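Local coordinates for protein arginine--tRNA ligase (Campylobacter jejuni, PDB 3FNR) that catalyses the ATP-dependent attachment of L-arginine to tRNA(Arg), with release of AMP and diphosphate, at residues N77-G80 and N81-Y84; R169-Y172 and D173-N176; K228-M231 and S232-Y235. The protein carries 1 engineered substitution. All coordinates share one frame; numbering follows the deposited sequence. Where two conformers were deposited one is given.

The three contacts are local ones, each made where a loop meets a helix in the catalytic domain, and together they illustrate how chemistry follows position. Interaction 1, at the start of helix 80-98, is partly buried and rests on a doubly gripped carbonyl and close side-chain packing round it. Interactions 2 and 3 lie at the surface. The first of these leads into helix 175-184 through one weak backbone bond and a water; the second, where helix 219-231 gives way to a loop, combines a salt bridge with backbone, serine and water bonds. Interactions 1 and 2 touch each other and share a sulfate ion, whereas interactions 2 and 3 meet through Tyr171 and Asp229. Interactions 1 and 3 do not touch.

Interaction 1: N77-G80 and N81-Y84; sequences NDAG and NQIY. With SO4 (sulfate ion), chain E.
Gln82 and Ile83 both direct their backbone N-H groups at one acceptor, Ala79 O, and this shared carbonyl is the tight part of the local contact that starts helix 80-98. Ile83 N lies 3.0 Å from Ala79 O with an N-H...O angle of 154°, nearly in line with the carbonyl bond. Gln82 N, 2.9 Å from Ala79 O, arrives instead from above the carbonyl plane, so the two donors approach from different directions. Side chains close in around the same atom. Ile83 CG1 sits between its backbone N and carbonyl carbon (chi1 67°), which presses it to 3.3 Å from Ala79 O and lays CG2 against Asp78 CA. Ala79 CB in turn meets Gln82 CG at 3.7 Å.

The remainder is looser. The amides of Asn77 and Gln82 stand almost perpendicular, 84° apart, and Asn77 OD1 to Gln82 NE2, at 3.6 Å, is a packing approach. On the more exposed side, Gly80 N makes two weak hydrogen bonds to a sulfate also contacted by Arg169 and Tyr172, one of them 3.1 Å to O2, while the exposed Asn81 brings ND2 to 3.2 Å from sulfate O3. The ion, probably from the crystallisation liquor, lies by the first turn of the helix, where the helix dipole would be expected to favour an anion.

The loop comes off strand 69-76, with Asn77 touching Asn40 of the 'HIGH' motif. Asp78 OD2 is hydrogen-bonded to Ser167 at the end of the adjacent parallel strand 165-167, and Ile83 and Tyr84 pack on helix 136-157.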
loop_
_atom_site.group_PDB
_atom_site.type_symbol
_atom_site.label_atom_id
_atom_site.label_comp_id
_atom_site.label_asym_id
_atom_site.label_seq_id
_atom_site.Cartn_x
_atom_site.Cartn_y
_atom_site.Cartn_z
ATOM N N ASN A 77 7.301 -8.454 13.731
ATOM C CA ASN A 77 7.723 -8.305 15.123
ATOM C C ASN A 77 7.354 -9.554 15.906
ATOM O O ASN A 77 6.433 -9.530 16.721
ATOM C CB ASN A 77 7.062 -7.086 15.779
ATOM C CG ASN A 77 7.667 -5.764 15.329
ATOM O OD1 ASN A 77 8.757 -5.390 15.757
ATOM N ND2 ASN A 77 6.938 -5.031 14.485
ATOM N N ASP A 78 8.076 -10.643 15.661
ATOM C CA ASP A 78 7.663 -11.949 16.167
ATOM C C ASP A 78 8.531 -12.504 17.296
ATOM O O ASP A 78 8.648 -13.722 17.454
ATOM C CB ASP A 78 7.529 -12.954 15.019
ATOM C CG ASP A 78 8.863 -13.342 14.396
ATOM O OD1 ASP A 78 8.888 -14.377 13.701
ATOM O OD2 ASP A 78 9.881 -12.637 14.585
ATOM N N ALA A 79 9.131 -11.608 18.077
ATOM C CA ALA A 79 9.864 -12.005 19.271
ATOM C C ALA A 79 8.895 -12.648 20.252
ATOM O O ALA A 79 7.728 -12.258 20.305
ATOM C CB ALA A 79 10.524 -10.805 19.909
ATOM N N GLY A 80 9.385 -13.634 21.010
ATOM C CA GLY A 80 8.597 -14.315 22.041
ATOM C C GLY A 80 7.993 -13.342 23.037
ATOM O O GLY A 80 6.854 -13.508 23.462
ATOM N N ASN A 81 8.758 -12.307 23.371
ATOM C CA ASN A 81 8.338 -11.252 24.292
ATOM C C ASN A 81 7.264 -10.331 23.698
ATOM O O ASN A 81 6.502 -9.698 24.432
ATOM C CB ASN A 81 9.557 -10.426 24.734
ATOM C CG ASN A 81 10.733 -11.299 25.189
ATOM O OD1 ASN A 81 10.900 -11.560 26.384
ATOM N ND2 ASN A 81 11.550 -11.752 24.233
ATOM N N GLN A 82 7.220 -10.262 22.369
ATOM C CA GLN A 82 6.240 -9.451 21.651
ATOM C C GLN A 82 4.907 -10.192 21.473
ATOM O O GLN A 82 3.837 -9.606 21.643
ATOM C CB GLN A 82 6.797 -9.030 20.285
ATOM C CG GLN A 82 8.024 -8.120 20.339
ATOM C CD GLN A 82 7.678 -6.645 20.281
ATOM O OE1 GLN A 82 7.021 -6.108 21.175
ATOM N NE2 GLN A 82 8.131 -5.977 19.225
ATOM N N ILE A 83 4.992 -11.481 21.143
ATOM C CA ILE A 83 3.822 -12.306 20.824
ATOM C C ILE A 83 3.266 -13.105 22.006
ATOM O O ILE A 83 2.300 -13.860 21.836
ATOM C CB ILE A 83 4.114 -13.301 19.662
ATOM C CG1 ILE A 83 5.142 -14.359 20.095
ATOM C CG2 ILE A 83 4.527 -12.549 18.384
ATOM C CD1 ILE A 83 5.317 -15.519 19.120
ATOM N N TYR A 84 3.874 -12.946 23.184
ATOM C CA TYR A 84 3.455 -13.668 24.393
ATOM C C TYR A 84 1.982 -13.425 24.717
ATOM O O TYR A 84 1.230 -14.382 24.926
ATOM C CB TYR A 84 4.340 -13.308 25.598
ATOM C CG TYR A 84 4.072 -14.136 26.847
ATOM C CD1 TYR A 84 4.624 -15.414 26.996
ATOM C CD2 TYR A 84 3.274 -13.639 27.885
ATOM C CE1 TYR A 84 4.385 -16.179 28.144
ATOM C CE2 TYR A 84 3.024 -14.397 29.032
ATOM C CZ TYR A 84 3.582 -15.665 29.154
ATOM O OH TYR A 84 3.339 -16.411 30.287
HETATM S S SO4 E . 12.443 -15.215 21.506
HETATM O O1 SO4 E . 13.644 -16.019 21.719
HETATM O O2 SO4 E . 11.356 -16.085 21.065
HETATM O O3 SO4 E . 12.069 -14.540 22.749
HETATM O O4 SO4 E . 12.707 -14.209 20.481
#

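Interaction 2: R169-Y172 and D173-N176. With SO4 (sulfate ion), chain E.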
loop_
_atom_site.group_PDB
_atom_site.type_symbol
_atom_site.label_atom_id
_atom_site.label_comp_id
_atom_site.label_asym_id
_atom_site.label_seq_id
_atom_site.Cartn_x
_atom_site.Cartn_y
_atom_site.Cartn_z
ATOM N N ARG A 169 13.197 -12.258 15.081
ATOM C CA ARG A 169 13.985 -13.318 15.714
ATOM C C ARG A 169 15.281 -13.667 14.986
ATOM O O ARG A 169 16.230 -14.123 15.612
ATOM C CB ARG A 169 13.138 -14.580 15.925
ATOM C CG ARG A 169 12.183 -14.493 17.105
ATOM C CD ARG A 169 11.861 -15.876 17.671
ATOM N NE ARG A 169 10.681 -16.490 17.061
ATOM C CZ ARG A 169 9.535 -16.726 17.699
ATOM N NH1 ARG A 169 9.391 -16.396 18.979
ATOM N NH2 ARG A 169 8.523 -17.289 17.053
ATOM N N SER A 170 15.331 -13.437 13.677
ATOM C CA SER A 170 16.545 -13.708 12.908
ATOM C C SER A 170 17.621 -12.619 13.044
ATOM O O SER A 170 18.665 -12.695 12.389
ATOM C CB SER A 170 16.211 -13.970 11.435
ATOM O OG SER A 170 15.959 -12.769 10.732
ATOM N N TYR A 171 17.369 -11.628 13.901
ATOM C CA TYR A 171 18.306 -10.530 14.150
ATOM C C TYR A 171 18.891 -10.489 15.569
ATOM O O TYR A 171 19.469 -9.470 15.969
ATOM C CB TYR A 171 17.639 -9.187 13.841
ATOM C CG TYR A 171 17.393 -8.956 12.368
ATOM C CD1 TYR A 171 16.137 -9.184 11.813
ATOM C CD2 TYR A 171 18.423 -8.521 11.527
ATOM C CE1 TYR A 171 15.901 -8.976 10.450
ATOM C CE2 TYR A 171 18.201 -8.301 10.171
ATOM C CZ TYR A 171 16.934 -8.538 9.640
ATOM O OH TYR A 171 16.698 -8.339 8.304
ATOM N N TYR A 172 18.737 -11.574 16.330
ATOM C CA TYR A 172 19.285 -11.641 17.687
ATOM C C TYR A 172 20.803 -11.792 17.670
ATOM O O TYR A 172 21.502 -11.254 18.532
ATOM C CB TYR A 172 18.651 -12.782 18.485
ATOM C CG TYR A 172 17.287 -12.479 19.071
ATOM C CD1 TYR A 172 16.387 -13.508 19.343
ATOM C CD2 TYR A 172 16.896 -11.170 19.354
ATOM C CE1 TYR A 172 15.138 -13.246 19.885
ATOM C CE2 TYR A 172 15.647 -10.897 19.892
ATOM C CZ TYR A 172 14.776 -11.939 20.154
ATOM O OH TYR A 172 13.545 -11.677 20.689
ATOM N N ASP A 173 21.302 -12.518 16.671
ATOM C CA ASP A 173 22.731 -12.707 16.466
ATOM C C ASP A 173 23.408 -11.478 15.850
ATOM O O ASP A 173 24.630 -11.371 15.883
ATOM C CB ASP A 173 22.977 -13.925 15.567
ATOM C CG ASP A 173 22.626 -15.249 16.246
ATOM O OD1 ASP A 173 22.809 -15.365 17.481
ATOM O OD2 ASP A 173 22.179 -16.184 15.537
ATOM N N ALA A 174 22.618 -10.557 15.298
ATOM C CA ALA A 174 23.143 -9.419 14.533
ATOM C C ALA A 174 23.393 -8.160 15.360
ATOM O O ALA A 174 23.896 -7.155 14.845
ATOM C CB ALA A 174 22.217 -9.110 13.355
ATOM N N LEU A 175 23.041 -8.214 16.639
ATOM C CA LEU A 175 23.135 -7.056 17.525
ATOM C C LEU A 175 24.579 -6.612 17.775
ATOM O O LEU A 175 24.887 -5.410 17.761
ATOM C CB LEU A 175 22.452 -7.372 18.854
ATOM C CG LEU A 175 22.531 -6.333 19.973
ATOM C CD1 LEU A 175 21.913 -4.996 19.562
ATOM C CD2 LEU A 175 21.852 -6.880 21.207
ATOM N N ASN A 176 25.445 -7.594 18.002
ATOM C CA ASN A 176 26.837 -7.311 18.305
ATOM C C ASN A 176 27.560 -6.566 17.183
ATOM O O ASN A 176 28.280 -5.600 17.462
ATOM C CB ASN A 176 27.582 -8.577 18.745
ATOM C CG ASN A 176 27.301 -8.937 20.199
ATOM O OD1 ASN A 176 26.144 -9.052 20.613
ATOM N ND2 ASN A 176 28.358 -9.102 20.982
HETATM S S SO4 E . 12.443 -15.215 21.506
HETATM O O1 SO4 E . 13.644 -16.019 21.719
HETATM O O2 SO4 E . 11.356 -16.085 21.065
HETATM O O3 SO4 E . 12.069 -14.540 22.749
HETATM O O4 SO4 E . 12.707 -14.209 20.481
HETATM O O HOH W 1 24.621 -10.211 18.687
#
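Tyr171 and Ala174 make the direct contact in the turn that carries the chain from strand 165-167 into helix 175-184. The backbone part is slight: Ala174 N reaches Tyr171 O at 3.4 Å, a weak hydrogen bond with an N-H...O angle of 146°. The apolar part is equally modest. Ala174 CB stands at the edge of the Tyr171 ring, near its plane and 4.3 Å from CD2, while the side chains of Tyr171, Ala174 and Leu175 all rest on Val225 of helix 219-231. The ring's hydroxyl is hydrogen-bonded beyond the turn, to Asp229.

Water supplies a further link. One molecule accepts from Asn176 N at 2.8 Å and lies 2.7 Å from Asn176 OD1 in the conformer given and 3.3 Å from Tyr172 O, with too few protons for all its acceptors.

Charged and polar groups meet a sulfate ion. Arg169, its chain bent at chi3 (-91°), sends NH1 to sulfate O2 at 2.9 Å, the oxygen lying near the guanidinium plane, and NH2 forms a salt bridge with Asp141. Tyr172 OH lies 2.7 Å from sulfate O4, but O4 is as close to the ring carbon CE1 and the residue has two conformers, so the placement is doubtful.

The bond inside the turn is thus weak and long, and the stronger polar contacts of Arg169 and Tyr171 point away from it. Arg169, with weak help from Gly80 N, makes a place where an anion can settle in the crystal, which need not be a natural site.

Interaction 3: K228-M231 and S232-Y235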
loop_
_atom_site.group_PDB
_atom_site.type_symbol
_atom_site.label_atom_id
_atom_site.label_comp_id
_atom_site.label_asym_id
_atom_site.label_seq_id
_atom_site.Cartn_x
_atom_site.Cartn_y
_atom_site.Cartn_z
ATOM N N LYS A 228 20.289 -1.431 9.460
ATOM C CA LYS A 228 21.668 -1.704 9.052
ATOM C C LYS A 228 21.708 -2.775 7.958
ATOM O O LYS A 228 22.411 -2.624 6.961
ATOM C CB LYS A 228 22.505 -2.156 10.254
ATOM C CG LYS A 228 23.977 -2.427 9.909
ATOM C CD LYS A 228 24.747 -2.945 11.107
ATOM C CE LYS A 228 26.157 -3.346 10.720
ATOM N NZ LYS A 228 26.166 -4.685 10.072
ATOM N N ASP A 229 20.958 -3.856 8.163
ATOM C CA ASP A 229 20.767 -4.876 7.127
ATOM C C ASP A 229 20.149 -4.284 5.842
ATOM O O ASP A 229 20.752 -4.401 4.779
ATOM C CB ASP A 229 19.927 -6.030 7.677
ATOM C CG ASP A 229 19.580 -7.086 6.616
ATOM O OD1 ASP A 229 20.267 -7.208 5.585
ATOM O OD2 ASP A 229 18.604 -7.822 6.838
ATOM N N LYS A 230 18.988 -3.630 5.936
ATOM C CA LYS A 230 18.342 -3.030 4.735
ATOM C C LYS A 230 19.243 -2.090 3.925
ATOM O O LYS A 230 19.261 -2.151 2.690
ATOM C CB LYS A 230 17.066 -2.277 5.099
ATOM C CG LYS A 230 15.906 -3.137 5.541
ATOM C CD LYS A 230 14.609 -2.328 5.527
ATOM C CE LYS A 230 14.675 -1.158 6.462
ATOM N NZ LYS A 230 13.391 -0.389 6.509
ATOM N N MET A 231 19.995 -1.235 4.616
ATOM C CA MET A 231 20.841 -0.224 3.947
ATOM C C MET A 231 22.162 -0.760 3.400
ATOM O O MET A 231 22.890 -0.049 2.692
ATOM C CB MET A 231 21.126 0.940 4.893
ATOM C CG MET A 231 19.873 1.678 5.337
ATOM S SD MET A 231 19.557 3.135 4.349
ATOM C CE MET A 231 20.476 4.290 5.336
ATOM N N SER A 232 22.496 -2.002 3.730
ATOM C CA SER A 232 23.751 -2.563 3.244
ATOM C C SER A 232 23.452 -3.672 2.249
ATOM O O SER A 232 24.185 -4.660 2.164
ATOM C CB SER A 232 24.577 -3.096 4.418
ATOM O OG SER A 232 23.856 -4.120 5.081
ATOM N N ARG A 233 22.369 -3.508 1.497
ATOM C CA ARG A 233 21.939 -4.548 0.558
ATOM C C ARG A 233 22.160 -4.188 -0.907
ATOM O O ARG A 233 21.855 -4.979 -1.799
ATOM C CB ARG A 233 20.479 -4.921 0.800
ATOM C CG ARG A 233 20.252 -5.868 1.957
ATOM C CD ARG A 233 18.798 -6.327 1.952
ATOM N NE ARG A 233 18.243 -6.455 3.292
ATOM C CZ ARG A 233 16.952 -6.621 3.547
ATOM N NH1 ARG A 233 16.083 -6.682 2.543
ATOM N NH2 ARG A 233 16.531 -6.723 4.803
ATOM N N GLY A 234 22.691 -2.998 -1.163
ATOM C CA GLY A 234 22.994 -2.592 -2.533
ATOM C C GLY A 234 21.912 -1.797 -3.254
ATOM O O GLY A 234 22.074 -1.468 -4.431
ATOM N N TYR A 235 20.811 -1.493 -2.569
ATOM C CA TYR A 235 19.740 -0.681 -3.163
ATOM C C TYR A 235 20.132 0.787 -3.204
ATOM O O TYR A 235 20.782 1.279 -2.287
ATOM C CB TYR A 235 18.430 -0.824 -2.380
ATOM C CG TYR A 235 17.853 -2.212 -2.426
ATOM C CD1 TYR A 235 17.062 -2.625 -3.503
ATOM C CD2 TYR A 235 18.094 -3.120 -1.396
ATOM C CE1 TYR A 235 16.536 -3.899 -3.551
ATOM C CE2 TYR A 235 17.571 -4.403 -1.438
ATOM C CZ TYR A 235 16.796 -4.785 -2.512
ATOM O OH TYR A 235 16.272 -6.050 -2.548
HETATM O O HOH W 2 22.762 -6.541 4.440
HETATM O O HOH W 3 20.469 -1.246 0.472
HETATM O O HOH W 4 23.842 -0.759 0.345
#
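Near the end of helix 219-231, where the chain enters the loop before strand 237-243, Asp229 and Arg233, four residues apart, form a salt bridge. Arg233 NE donates to Asp229 OD1 at 3.1 Å, and Arg233 NH2 makes a weak bond, 3.1 Å, to Asp229 OD2. The fit is twisted: the carboxylate and guanidinium planes are 45° apart, and NE meets OD1 from 62° above the carboxylate plane. A chi1 of 175° swings the Asp229 carboxylate away from its own N, and it meets the edge of the Arg233 guanidinium, which has Lys230 CG over one face, 3.7 Å from NH2.

The backbone is closed by Ser232 N to Asp229 O at 3.1 Å. Ser232 OG lies 2.8 Å from Lys228 O, but its proton has another acceptor nearby. A water bridges Lys230 O, at 2.7 Å, to the amides of Arg233 and Tyr235, past Gly234 with its positive phi.

Both charges have second partners: besides Tyr171 for Asp229, Arg233 NH1 pairs with Glu73 in strand 69-76. Lys230 runs to Glu35 of strand 31-35, where Lys230, Arg233 and Tyr235 all pack on Leu33.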